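Local coordinates for protein NleB (Escherichia coli, PDB 6E66) that belongs to the SseK/NleB family of bacterial proteins, which are built on a fold of the GT-A clan, at residues K129-I134 / D170-S175; P265-G270 / D285-G290; W184-R189 / H281-G286; L91-F96 / I117-V122; K32-E37 / H294-S299. All coordinates share one frame; numbering follows the deposited sequence.

In the fold
The five contacts run from the helical arm of this GT-A-type fold to its N-terminal strands. Contact 3 lies closest to the middle of the chain and touches three others. In contact 1, I173 packs on F187 and F188 of contact 3. Contact 4 meets it from the sheet side: W184 NE1 lies 3.0 Å from D93 OD2, a probable hydrogen bond. Contact 2 shares D285 and G286 with contact 3, since both use helix 282-294. The far end of that helix reaches contact 5, where H294 packs on P265 and A266 of contact 2. Contacts 4 and 5 are farthest apart, with centres about 34 Å from each other.

Contact 1 of 5, residues K129-I134 / D170-S175; sequences KKLSDI and DSLIES
The carboxylate of D170 grips the first turn of helix 131-143. D170 OD1 accepts from S132 N at 2.8 Å, through the lone pair on the side of the other oxygen, fairly straight (163°). D170 OD2 accepts from S132 OG; the 2.4 Å between them is very short and doubtful. D170 CG stands anti to its own N (chi1 -169°), which swings the carboxylate across to the neighbouring helix end. Water 1 bridges OD2 and K130 NZ. The backbones are tied by L172 N to K129 O, 2.8 Å. L131 lays both methyls against the start of helix 172-178: CD1 sits on L172 CA at 3.6 Å, and CD2 presses tightly on S175 CB at 3.5 Å. The I134 and L172 side chains cross at about a right angle, I134 CD1 4.1 Å from L172 CD1. The arrangement is two helix N-termini side by side: S171 caps its own helix, its OG accepting from E174 N and hydrogen-bonded to D128, while D170 serves the first turn of the other.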
# COMPACT_ATOMS: atom_id res chain seq x y z
N LYS A 129 -15.11 -3.54 -4.46
CA LYS A 129 -16.35 -4.08 -3.93
C LYS A 129 -17.27 -2.90 -3.65
O LYS A 129 -16.80 -1.82 -3.27
CB LYS A 129 -16.09 -4.89 -2.65
CG LYS A 129 -17.31 -5.42 -1.96
CD LYS A 129 -16.95 -6.43 -0.88
CE LYS A 129 -18.23 -7.07 -0.34
NZ LYS A 129 -17.95 -7.92 0.85
N LYS A 130 -18.57 -3.11 -3.86
CA LYS A 130 -19.57 -2.04 -3.61
C LYS A 130 -19.62 -1.75 -2.11
O LYS A 130 -19.60 -2.72 -1.32
CB LYS A 130 -20.95 -2.47 -4.13
CG LYS A 130 -21.14 -2.37 -5.63
CD LYS A 130 -22.44 -2.99 -6.11
CE LYS A 130 -22.61 -2.93 -7.61
NZ LYS A 130 -23.00 -1.57 -8.06
N LEU A 131 -19.69 -0.47 -1.73
CA LEU A 131 -19.78 -0.07 -0.30
C LEU A 131 -21.09 -0.63 0.27
O LEU A 131 -21.07 -1.11 1.42
CB LEU A 131 -19.76 1.46 -0.22
CG LEU A 131 -18.59 2.07 0.55
CD1 LEU A 131 -17.41 1.12 0.60
CD2 LEU A 131 -18.18 3.40 -0.07
N SER A 132 -22.17 -0.55 -0.51
CA SER A 132 -23.51 -1.05 -0.09
C SER A 132 -23.44 -2.53 0.31
O SER A 132 -24.11 -2.88 1.30
CB SER A 132 -24.53 -0.81 -1.17
OG SER A 132 -24.08 -1.30 -2.42
N ASP A 133 -22.67 -3.36 -0.41
CA ASP A 133 -22.63 -4.77 -0.03
C ASP A 133 -21.91 -4.98 1.30
O ASP A 133 -22.27 -5.87 2.07
CB ASP A 133 -21.96 -5.59 -1.13
CG ASP A 133 -22.87 -5.82 -2.34
OD1 ASP A 133 -24.12 -5.89 -2.19
OD2 ASP A 133 -22.30 -5.92 -3.45
N ILE A 134 -20.86 -4.19 1.57
CA ILE A 134 -20.20 -4.31 2.88
C ILE A 134 -21.16 -3.94 3.99
O ILE A 134 -21.25 -4.65 5.00
CB ILE A 134 -18.93 -3.44 2.94
CG1 ILE A 134 -17.99 -3.76 1.78
CG2 ILE A 134 -18.23 -3.58 4.32
CD1 ILE A 134 -16.90 -2.74 1.66
N ASP A 170 -20.66 4.12 -5.32
CA ASP A 170 -20.82 2.95 -4.46
C ASP A 170 -19.67 1.99 -4.75
O ASP A 170 -19.82 0.97 -5.42
CB ASP A 170 -22.19 2.32 -4.70
CG ASP A 170 -22.53 1.26 -3.66
OD1 ASP A 170 -21.71 1.00 -2.75
OD2 ASP A 170 -23.61 0.65 -3.80
N SER A 171 -18.50 2.33 -4.19
CA SER A 171 -17.25 1.65 -4.52
C SER A 171 -16.29 1.85 -3.36
O SER A 171 -16.02 2.98 -2.97
CB SER A 171 -16.62 2.21 -5.81
OG SER A 171 -15.22 1.94 -5.84
N LEU A 172 -15.78 0.74 -2.84
CA LEU A 172 -14.77 0.82 -1.78
C LEU A 172 -13.58 1.66 -2.23
O LEU A 172 -13.12 2.54 -1.50
CB LEU A 172 -14.33 -0.60 -1.40
CG LEU A 172 -13.20 -0.69 -0.37
CD1 LEU A 172 -13.70 -0.27 1.00
CD2 LEU A 172 -12.70 -2.11 -0.33
N ILE A 173 -13.07 1.40 -3.43
CA ILE A 173 -11.88 2.08 -3.92
C ILE A 173 -12.15 3.55 -4.21
O ILE A 173 -11.34 4.42 -3.87
CB ILE A 173 -11.35 1.36 -5.16
CG1 ILE A 173 -10.84 -0.03 -4.77
CG2 ILE A 173 -10.24 2.18 -5.85
CD1 ILE A 173 -10.42 -0.88 -5.96
N GLU A 174 -13.27 3.85 -4.89
CA GLU A 174 -13.62 5.25 -5.16
C GLU A 174 -13.77 6.03 -3.87
O GLU A 174 -13.35 7.19 -3.78
CB GLU A 174 -14.90 5.34 -5.99
CG GLU A 174 -14.67 5.50 -7.46
CD GLU A 174 -13.79 6.69 -7.77
OE1 GLU A 174 -14.10 7.81 -7.28
OE2 GLU A 174 -12.78 6.51 -8.50
N SER A 175 -14.37 5.43 -2.85
CA SER A 175 -14.52 6.14 -1.59
C SER A 175 -13.18 6.51 -0.97
O SER A 175 -13.07 7.53 -0.28
CB SER A 175 -15.31 5.30 -0.60
OG SER A 175 -14.42 4.47 0.12
O HOH W 1 -24.45 0.14 -6.63

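Contact 2 of 5, residues P265-G270 / D285-G290; sequences PALLAG and DGLGKG
A266 meets the second helix through its carbonyl oxygen, which faces the backbone of G290. Water 2 sits 2.6 Å from A266 O and also reaches G286 O, although it cannot serve all its neighbours at once. L267 does two jobs. Its O accepts from water 3 at 2.6 Å, and that water donates again to G286 O at 2.8 Å. Its side chain lies beside that of L287, both pointing the same way, with L267 CD1 touching L287 CD2 at 3.6 Å. Strand residues I239 and V259 also pack on L267. Helices 265-274 and 282-294 approach very closely, with segment axes 7.5 Å apart at 120°. G286 and G290 form a GxxxG pattern on the second helix, but it is the missing side chains of G270 and G290 that let the backbones meet. A wider pi-type turn at 285-289 lies in this part of the helix, where G290 N bonds D285 O. A269 CB rests against G290 O at 3.3 Å. G270 is the point of closest approach. Its CA gives a CA-H...O contact to G286 O, 3.1 Å long and 160° at the hydrogen, while the CA atoms of G270 and G290 are 3.7 Å apart.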
# COMPACT_ATOMS: atom_id res chain seq x y z
N PRO A 265 -0.68 -13.42 -1.11
CA PRO A 265 -1.83 -13.78 -0.27
C PRO A 265 -1.90 -13.03 1.06
O PRO A 265 -3.00 -12.85 1.60
CB PRO A 265 -1.65 -15.29 -0.05
CG PRO A 265 -0.77 -15.74 -1.16
CD PRO A 265 0.14 -14.59 -1.46
N ALA A 266 -0.76 -12.59 1.61
CA ALA A 266 -0.81 -11.90 2.90
C ALA A 266 -1.40 -10.50 2.76
O ALA A 266 -1.96 -9.97 3.73
CB ALA A 266 0.58 -11.85 3.55
N LEU A 267 -1.32 -9.90 1.58
CA LEU A 267 -2.00 -8.64 1.35
C LEU A 267 -3.46 -8.84 0.92
O LEU A 267 -4.32 -8.00 1.24
CB LEU A 267 -1.23 -7.81 0.32
CG LEU A 267 0.13 -7.21 0.71
CD1 LEU A 267 0.14 -6.66 2.11
CD2 LEU A 267 1.23 -8.21 0.57
N LEU A 268 -3.75 -9.93 0.22
CA LEU A 268 -5.15 -10.26 -0.07
C LEU A 268 -5.94 -10.51 1.21
O LEU A 268 -7.14 -10.24 1.25
CB LEU A 268 -5.21 -11.48 -0.98
CG LEU A 268 -4.59 -11.31 -2.37
CD1 LEU A 268 -4.65 -12.64 -3.15
CD2 LEU A 268 -5.31 -10.20 -3.14
N ALA A 269 -5.29 -11.05 2.26
CA ALA A 269 -5.97 -11.22 3.55
C ALA A 269 -6.44 -9.88 4.09
O ALA A 269 -7.54 -9.77 4.64
CB ALA A 269 -5.06 -11.90 4.57
N GLY A 270 -5.65 -8.83 3.91
CA GLY A 270 -6.04 -7.53 4.42
C GLY A 270 -7.15 -6.92 3.58
O GLY A 270 -8.08 -6.31 4.13
N ASP A 285 -5.99 -2.52 9.81
CA ASP A 285 -6.68 -3.72 9.36
C ASP A 285 -6.16 -4.21 8.00
O ASP A 285 -5.80 -5.38 7.85
CB ASP A 285 -8.19 -3.45 9.31
CG ASP A 285 -8.74 -3.08 10.67
OD1 ASP A 285 -8.57 -3.89 11.59
OD2 ASP A 285 -9.29 -1.97 10.85
N GLY A 286 -6.10 -3.32 7.00
CA GLY A 286 -5.75 -3.75 5.64
C GLY A 286 -4.33 -4.27 5.51
O GLY A 286 -4.06 -5.12 4.65
N LEU A 287 -3.41 -3.79 6.34
CA LEU A 287 -2.04 -4.28 6.33
C LEU A 287 -1.76 -5.19 7.52
O LEU A 287 -1.54 -6.39 7.34
CB LEU A 287 -1.10 -3.07 6.32
CG LEU A 287 0.08 -2.96 5.36
CD1 LEU A 287 1.23 -2.28 6.06
CD2 LEU A 287 0.48 -4.29 4.78
N GLY A 288 -1.77 -4.65 8.74
CA GLY A 288 -1.42 -5.40 9.93
C GLY A 288 -2.24 -6.64 10.21
O GLY A 288 -1.68 -7.74 10.30
N LYS A 289 -3.55 -6.48 10.39
CA LYS A 289 -4.39 -7.63 10.71
C LYS A 289 -4.38 -8.64 9.57
O LYS A 289 -4.43 -9.85 9.80
CB LYS A 289 -5.82 -7.17 11.01
CG LYS A 289 -6.21 -7.28 12.48
CD LYS A 289 -7.67 -7.77 12.62
CE LYS A 289 -8.14 -7.85 14.09
NZ LYS A 289 -7.77 -9.14 14.80
N GLY A 290 -4.31 -8.16 8.33
CA GLY A 290 -4.24 -9.09 7.20
C GLY A 290 -3.01 -9.97 7.25
O GLY A 290 -3.10 -11.20 7.13
O HOH W 2 -2.84 -7.64 4.63
O HOH W 3 -4.05 -5.44 1.85

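Contact 3 of 5, residues W184-R189 / H281-G286; sequences WFDFFR and HPYYDG
P282 packs closely against the backbone and inner side chains of helix 182-195. Its CB lies 3.5 Å from F187 N and 3.7 Å from D186 CB. The same atom meets the rim of the F187 ring roughly level with it, and is 4.0 Å from F187 CB. The F187 ring also stacks with Y176. The helices run at 39° to each other with segment axes 9.0 Å apart, and the N-terminal end of helix 282-294 is what meets the other helix. H281 is its N-cap: ND1 accepts from Y283 N, which fixes the imidazole's rotation. Toward the partly exposed H281 the contact is looser, with D186 OD2 3.6 Å from H281 CE1, at the ring edge. The Y283 side is more polar. R189 bends at chi3 (54°), and NH2 forms a salt bridge to D186 OD1 at 3.0 Å. R189 NH2 also meets the edge of the Y283 ring at CD1, 3.3 Å, with guanidinium and ring planes 45° apart. Y283 OH is held from elsewhere, by D244 N.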
# COMPACT_ATOMS: atom_id res chain seq x y z
N TRP A 184 -6.29 7.77 2.79
CA TRP A 184 -6.11 7.86 1.35
C TRP A 184 -4.77 7.24 0.93
O TRP A 184 -4.73 6.34 0.08
CB TRP A 184 -6.21 9.33 0.96
CG TRP A 184 -5.93 9.76 -0.43
CD1 TRP A 184 -6.34 9.17 -1.60
CD2 TRP A 184 -5.21 10.94 -0.81
NE1 TRP A 184 -5.91 9.92 -2.69
CE2 TRP A 184 -5.22 11.01 -2.23
CE3 TRP A 184 -4.58 11.97 -0.09
CZ2 TRP A 184 -4.60 12.06 -2.93
CZ3 TRP A 184 -3.96 13.02 -0.79
CH2 TRP A 184 -3.96 13.04 -2.19
N PHE A 185 -3.68 7.69 1.55
CA PHE A 185 -2.36 7.13 1.30
C PHE A 185 -2.31 5.63 1.64
O PHE A 185 -1.90 4.80 0.82
CB PHE A 185 -1.34 7.92 2.12
CG PHE A 185 0.08 7.52 1.92
CD1 PHE A 185 0.61 6.43 2.59
CD2 PHE A 185 0.92 8.26 1.11
CE1 PHE A 185 1.95 6.06 2.41
CE2 PHE A 185 2.24 7.91 0.92
CZ PHE A 185 2.76 6.81 1.57
N ASP A 186 -2.78 5.28 2.85
CA ASP A 186 -2.66 3.91 3.35
C ASP A 186 -3.40 2.92 2.47
O ASP A 186 -2.90 1.81 2.23
CB ASP A 186 -3.19 3.83 4.78
CG ASP A 186 -2.30 4.53 5.77
OD1 ASP A 186 -1.09 4.71 5.47
OD2 ASP A 186 -2.80 4.87 6.87
N PHE A 187 -4.61 3.27 2.02
CA PHE A 187 -5.41 2.32 1.25
C PHE A 187 -4.74 1.97 -0.07
O PHE A 187 -4.68 0.79 -0.45
CB PHE A 187 -6.79 2.89 0.99
CG PHE A 187 -7.70 1.97 0.25
CD1 PHE A 187 -8.37 0.96 0.92
CD2 PHE A 187 -7.87 2.10 -1.12
CE1 PHE A 187 -9.21 0.08 0.25
CE2 PHE A 187 -8.72 1.24 -1.80
CZ PHE A 187 -9.39 0.23 -1.12
N PHE A 188 -4.19 2.99 -0.76
CA PHE A 188 -3.56 2.76 -2.05
C PHE A 188 -2.15 2.24 -1.94
O PHE A 188 -1.66 1.61 -2.89
CB PHE A 188 -3.64 4.04 -2.89
CG PHE A 188 -5.02 4.30 -3.37
CD1 PHE A 188 -5.52 3.59 -4.46
CD2 PHE A 188 -5.85 5.15 -2.69
CE1 PHE A 188 -6.83 3.80 -4.92
CE2 PHE A 188 -7.17 5.35 -3.13
CZ PHE A 188 -7.65 4.67 -4.25
N ARG A 189 -1.48 2.46 -0.81
CA ARG A 189 -0.25 1.71 -0.59
C ARG A 189 -0.51 0.21 -0.65
O ARG A 189 0.19 -0.52 -1.35
CB ARG A 189 0.40 2.08 0.74
CG ARG A 189 1.49 1.06 1.09
CD ARG A 189 2.32 1.46 2.28
NE ARG A 189 1.50 1.74 3.43
CZ ARG A 189 1.92 2.43 4.47
NH1 ARG A 189 3.17 2.89 4.50
NH2 ARG A 189 1.09 2.65 5.48
N HIS A 281 -9.70 0.11 9.02
CA HIS A 281 -8.62 1.06 8.74
C HIS A 281 -7.60 0.41 7.82
O HIS A 281 -7.12 -0.70 8.12
CB HIS A 281 -7.92 1.49 10.03
CG HIS A 281 -7.03 2.68 9.88
ND1 HIS A 281 -5.80 2.62 9.25
CD2 HIS A 281 -7.17 3.97 10.30
CE1 HIS A 281 -5.23 3.81 9.29
NE2 HIS A 281 -6.04 4.65 9.92
N PRO A 282 -7.23 1.06 6.70
CA PRO A 282 -6.30 0.44 5.73
C PRO A 282 -4.98 0.02 6.32
O PRO A 282 -4.40 -0.99 5.90
CB PRO A 282 -6.07 1.55 4.69
CG PRO A 282 -7.00 2.65 5.02
CD PRO A 282 -7.59 2.46 6.37
N TYR A 283 -4.43 0.81 7.25
CA TYR A 283 -3.15 0.43 7.83
C TYR A 283 -3.32 -0.66 8.89
O TYR A 283 -2.77 -1.76 8.77
CB TYR A 283 -2.45 1.66 8.39
CG TYR A 283 -1.11 1.35 9.02
CD1 TYR A 283 0.05 1.30 8.25
CD2 TYR A 283 -1.01 1.10 10.37
CE1 TYR A 283 1.25 1.03 8.82
CE2 TYR A 283 0.19 0.82 10.95
CZ TYR A 283 1.32 0.78 10.18
OH TYR A 283 2.51 0.51 10.80
N TYR A 284 -4.14 -0.39 9.92
CA TYR A 284 -4.24 -1.32 11.04
C TYR A 284 -4.93 -2.61 10.63
O TYR A 284 -4.48 -3.69 11.02
CB TYR A 284 -4.97 -0.65 12.21
CG TYR A 284 -4.16 0.56 12.68
CD1 TYR A 284 -3.03 0.40 13.50
CD2 TYR A 284 -4.48 1.83 12.26
CE1 TYR A 284 -2.27 1.49 13.89
CE2 TYR A 284 -3.73 2.92 12.64
CZ TYR A 284 -2.63 2.75 13.46
OH TYR A 284 -1.91 3.86 13.82
N ASP A 285 -5.99 -2.52 9.81
CA ASP A 285 -6.68 -3.72 9.36
C ASP A 285 -6.16 -4.21 8.00
O ASP A 285 -5.80 -5.38 7.85
CB ASP A 285 -8.19 -3.45 9.31
CG ASP A 285 -8.74 -3.08 10.67
OD1 ASP A 285 -8.57 -3.89 11.59
OD2 ASP A 285 -9.29 -1.97 10.85
N GLY A 286 -6.10 -3.32 7.00
CA GLY A 286 -5.75 -3.75 5.64
C GLY A 286 -4.33 -4.27 5.51
O GLY A 286 -4.06 -5.12 4.65

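Contact 4 of 5, residues L91-F96 / I117-V122; sequences LVDGNF and IYRADV
D93 and R119 cross with their flat groups turned 47° apart. R119 NE donates to D93 OD2 at 2.7 Å in a salt bridge, but it comes from above the carboxylate, 61° out of its plane, and the bond is bent (140°). Bends at chi2 and chi3 fold the arginine chain so that NE, rather than the end of the guanidinium, does the bonding. W184 NE1 is a second donor to the same oxygen. D93 OD1 accepts a hydrogen bond from water 4, which in turn accepts from A120 N.

V92 and Y118 sit on one face of the sheet. V92 CG2 lies obliquely against the tyrosine ring, 3.5 Å from CD2. F96 CD2 meets the edge of that ring near its plane, 4.0 Å from CE2. On the other face L91 CD1 touches I117 CG2 at 4.3 Å and V122 CG2 at 4.2 Å. Two backbone bonds join the chains: V92 N to I117 O and R119 N to V92 O, each 2.8 Å. This is the parallel strand pair of a beta-alpha-beta unit, 88-93, 98-110 and 114-118, at the edge of the mixed central sheet, with the D93-R119 salt bridge just beyond the two bridged pairs L91-I117 and V92-Y118.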
# COMPACT_ATOMS: atom_id res chain seq x y z
N LEU A 91 4.31 6.27 -6.89
CA LEU A 91 2.87 6.38 -7.09
C LEU A 91 2.40 7.70 -6.49
O LEU A 91 2.55 7.92 -5.28
CB LEU A 91 2.16 5.20 -6.44
CG LEU A 91 0.64 5.15 -6.51
CD1 LEU A 91 0.20 4.75 -7.89
CD2 LEU A 91 0.15 4.14 -5.46
N VAL A 92 1.84 8.58 -7.32
CA VAL A 92 1.48 9.91 -6.86
C VAL A 92 -0.02 10.08 -6.99
O VAL A 92 -0.70 9.34 -7.71
CB VAL A 92 2.23 11.03 -7.62
CG1 VAL A 92 3.74 10.85 -7.47
CG2 VAL A 92 1.86 11.01 -9.10
N ASP A 93 -0.55 11.04 -6.24
CA ASP A 93 -1.95 11.43 -6.34
C ASP A 93 -2.12 12.80 -5.71
O ASP A 93 -1.34 13.20 -4.85
CB ASP A 93 -2.90 10.42 -5.66
CG ASP A 93 -4.31 10.51 -6.21
OD1 ASP A 93 -4.47 11.19 -7.25
OD2 ASP A 93 -5.25 9.92 -5.61
N GLY A 94 -3.18 13.48 -6.14
CA GLY A 94 -3.46 14.86 -5.77
C GLY A 94 -3.79 15.69 -7.00
O GLY A 94 -3.56 15.30 -8.13
N ASN A 95 -4.35 16.87 -6.74
CA ASN A 95 -4.83 17.73 -7.84
C ASN A 95 -3.69 18.57 -8.41
O ASN A 95 -3.66 19.80 -8.32
CB ASN A 95 -5.99 18.60 -7.37
CG ASN A 95 -6.56 19.46 -8.52
OD1 ASN A 95 -6.43 19.13 -9.70
ND2 ASN A 95 -7.16 20.59 -8.16
N PHE A 96 -2.73 17.89 -9.06
CA PHE A 96 -1.57 18.56 -9.63
C PHE A 96 -1.94 19.35 -10.89
O PHE A 96 -2.69 18.86 -11.74
CB PHE A 96 -0.46 17.55 -9.99
CG PHE A 96 -0.03 16.69 -8.84
CD1 PHE A 96 0.56 17.25 -7.71
CD2 PHE A 96 -0.21 15.31 -8.87
CE1 PHE A 96 0.96 16.45 -6.64
CE2 PHE A 96 0.20 14.50 -7.82
CZ PHE A 96 0.77 15.08 -6.69
N ILE A 117 3.99 7.41 -11.55
CA ILE A 117 2.74 6.71 -11.84
C ILE A 117 1.61 7.43 -11.11
O ILE A 117 1.61 7.52 -9.88
CB ILE A 117 2.83 5.23 -11.42
CG1 ILE A 117 4.15 4.64 -11.89
CG2 ILE A 117 1.65 4.45 -11.97
CD1 ILE A 117 4.29 3.15 -11.61
N TYR A 118 0.64 7.93 -11.87
CA TYR A 118 -0.49 8.60 -11.26
C TYR A 118 -1.54 7.58 -10.83
O TYR A 118 -1.92 6.71 -11.61
CB TYR A 118 -1.10 9.61 -12.24
CG TYR A 118 -0.18 10.76 -12.54
CD1 TYR A 118 0.72 10.69 -13.60
CD2 TYR A 118 -0.20 11.92 -11.76
CE1 TYR A 118 1.57 11.75 -13.86
CE2 TYR A 118 0.65 12.97 -12.02
CZ TYR A 118 1.53 12.89 -13.07
OH TYR A 118 2.37 13.94 -13.32
N ARG A 119 -2.03 7.72 -9.60
CA ARG A 119 -3.01 6.76 -9.09
C ARG A 119 -4.21 6.65 -10.01
O ARG A 119 -4.73 5.55 -10.22
CB ARG A 119 -3.48 7.16 -7.70
CG ARG A 119 -4.43 6.09 -7.12
CD ARG A 119 -5.43 6.70 -6.21
NE ARG A 119 -6.15 7.76 -6.87
CZ ARG A 119 -7.28 7.57 -7.53
NH1 ARG A 119 -7.79 6.36 -7.61
NH2 ARG A 119 -7.89 8.60 -8.09
N ALA A 120 -4.67 7.78 -10.57
CA ALA A 120 -5.87 7.75 -11.40
C ALA A 120 -5.66 7.07 -12.75
O ALA A 120 -6.65 6.78 -13.43
CB ALA A 120 -6.40 9.18 -11.63
N ASP A 121 -4.42 6.81 -13.16
CA ASP A 121 -4.17 6.05 -14.38
C ASP A 121 -3.98 4.55 -14.13
O ASP A 121 -3.63 3.83 -15.07
CB ASP A 121 -2.91 6.56 -15.12
CG ASP A 121 -2.94 8.07 -15.38
OD1 ASP A 121 -4.04 8.66 -15.40
OD2 ASP A 121 -1.85 8.65 -15.56
N VAL A 122 -4.16 4.08 -12.91
CA VAL A 122 -3.90 2.68 -12.58
C VAL A 122 -5.21 1.91 -12.57
O VAL A 122 -6.23 2.40 -12.07
CB VAL A 122 -3.18 2.57 -11.22
CG1 VAL A 122 -2.95 1.11 -10.84
CG2 VAL A 122 -1.85 3.34 -11.26
O HOH W 4 -3.83 10.53 -9.84

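Contact 5 of 5, residues K32-E37 / H294-S299; sequences KEYSLE and HFNYSS
The Y34 ring lies under the edge of F295 in a T-shaped pair. F295 CE1 stands 3.8 Å above the centre of the tyrosine face, and F295 CD1 reaches Y34 CZ at 3.6 Å. The centroids are 5.1 Å apart and the planes stand at 80°. F295 CG lies beside its own backbone N (chi1 -77°), and that turn presents the CD1-CE1 edge to Y34. H294 CD2 rests over the centre of one face of F295, so the imidazole also lines this ring. H294 NE2 bonds D237, and F309 makes a further edge-to-face pair with F295. Water 5 ties the same two residues by their polar atoms. It lies in the plane of the Y34 ring, accepts from OH at 2.7 Å and donates to F295 O at 2.7 Å. On the exposed side N296 ND2 comes only within 4.4 Å of Y34 OH. The contact joins the break in strand 32-39 to the C-terminal end of helix 282-294, which closes in a Schellman motif with N296, at positive phi, as the C-prime residue.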
# COMPACT_ATOMS: atom_id res chain seq x y z
N LYS A 32 3.95 -23.43 12.00
CA LYS A 32 4.00 -23.73 10.57
C LYS A 32 5.30 -23.21 9.96
O LYS A 32 5.82 -22.16 10.36
CB LYS A 32 2.80 -23.11 9.86
CG LYS A 32 2.60 -23.57 8.42
CD LYS A 32 1.24 -23.11 7.88
CE LYS A 32 1.01 -23.59 6.44
NZ LYS A 32 1.03 -22.47 5.46
N GLU A 33 5.85 -23.97 9.01
CA GLU A 33 7.13 -23.66 8.41
C GLU A 33 6.93 -23.02 7.03
O GLU A 33 5.96 -23.31 6.33
CB GLU A 33 7.99 -24.92 8.27
CG GLU A 33 9.50 -24.68 8.39
CD GLU A 33 10.27 -25.93 8.80
OE1 GLU A 33 11.01 -26.49 7.95
OE2 GLU A 33 10.13 -26.37 9.97
N TYR A 34 7.86 -22.13 6.66
CA TYR A 34 7.78 -21.42 5.39
C TYR A 34 9.15 -21.35 4.75
O TYR A 34 10.18 -21.35 5.44
CB TYR A 34 7.25 -19.99 5.55
CG TYR A 34 5.88 -19.92 6.15
CD1 TYR A 34 5.71 -19.87 7.52
CD2 TYR A 34 4.76 -19.90 5.35
CE1 TYR A 34 4.47 -19.80 8.08
CE2 TYR A 34 3.50 -19.82 5.90
CZ TYR A 34 3.37 -19.78 7.27
OH TYR A 34 2.12 -19.71 7.84
N SER A 35 9.16 -21.27 3.43
CA SER A 35 10.42 -21.11 2.73
C SER A 35 10.86 -19.66 2.73
O SER A 35 10.04 -18.74 2.68
CB SER A 35 10.31 -21.62 1.30
OG SER A 35 10.63 -23.00 1.25
N LEU A 36 12.17 -19.45 2.82
CA LEU A 36 12.76 -18.13 2.67
C LEU A 36 12.84 -17.83 1.17
O LEU A 36 13.74 -18.30 0.49
CB LEU A 36 14.13 -18.09 3.32
CG LEU A 36 14.74 -16.77 3.79
CD1 LEU A 36 13.80 -15.98 4.73
CD2 LEU A 36 16.08 -17.04 4.46
N GLU A 37 11.90 -17.05 0.66
CA GLU A 37 11.83 -16.79 -0.77
C GLU A 37 12.73 -15.62 -1.15
O GLU A 37 12.79 -14.63 -0.43
CB GLU A 37 10.40 -16.47 -1.19
CG GLU A 37 9.38 -17.50 -0.80
CD GLU A 37 9.32 -18.64 -1.77
OE1 GLU A 37 10.08 -18.60 -2.77
OE2 GLU A 37 8.52 -19.57 -1.55
N HIS A 294 -2.90 -14.03 7.90
CA HIS A 294 -2.29 -14.94 6.94
C HIS A 294 -1.31 -15.89 7.62
O HIS A 294 -1.16 -17.04 7.21
CB HIS A 294 -1.57 -14.16 5.84
CG HIS A 294 -0.75 -15.03 4.93
ND1 HIS A 294 -1.30 -15.71 3.87
CD2 HIS A 294 0.57 -15.30 4.91
CE1 HIS A 294 -0.35 -16.38 3.24
NE2 HIS A 294 0.79 -16.15 3.85
N PHE A 295 -0.63 -15.42 8.66
CA PHE A 295 0.35 -16.24 9.34
C PHE A 295 -0.23 -16.90 10.59
O PHE A 295 0.53 -17.47 11.37
CB PHE A 295 1.58 -15.41 9.67
CG PHE A 295 2.46 -15.19 8.48
CD1 PHE A 295 3.12 -16.26 7.89
CD2 PHE A 295 2.61 -13.93 7.93
CE1 PHE A 295 3.94 -16.06 6.78
CE2 PHE A 295 3.42 -13.72 6.83
CZ PHE A 295 4.09 -14.78 6.26
N ASN A 296 -1.55 -16.85 10.76
CA ASN A 296 -2.26 -17.45 11.90
C ASN A 296 -1.80 -16.89 13.24
O ASN A 296 -1.81 -17.59 14.25
CB ASN A 296 -2.12 -18.97 11.89
CG ASN A 296 -2.49 -19.55 10.57
OD1 ASN A 296 -3.55 -19.23 10.03
ND2 ASN A 296 -1.61 -20.37 10.01
N TYR A 297 -1.43 -15.62 13.26
CA TYR A 297 -1.12 -14.96 14.51
C TYR A 297 -2.37 -14.85 15.35
O TYR A 297 -3.47 -14.67 14.82
CB TYR A 297 -0.54 -13.58 14.21
CG TYR A 297 -0.16 -12.79 15.43
CD1 TYR A 297 -1.12 -12.06 16.12
CD2 TYR A 297 1.16 -12.75 15.86
CE1 TYR A 297 -0.78 -11.32 17.22
CE2 TYR A 297 1.51 -12.02 16.95
CZ TYR A 297 0.54 -11.30 17.63
OH TYR A 297 0.89 -10.57 18.73
N SER A 298 -2.22 -15.00 16.67
CA SER A 298 -3.34 -14.88 17.60
C SER A 298 -2.81 -14.32 18.91
O SER A 298 -1.62 -14.02 19.05
CB SER A 298 -4.03 -16.21 17.81
OG SER A 298 -3.22 -17.06 18.62
N SER A 299 -3.71 -14.17 19.88
CA SER A 299 -3.34 -13.64 21.18
C SER A 299 -2.44 -14.59 21.96
O SER A 299 -1.77 -14.15 22.91
CB SER A 299 -4.60 -13.34 22.00
OG SER A 299 -5.35 -14.54 22.21
O HOH W 5 1.98 -19.58 10.52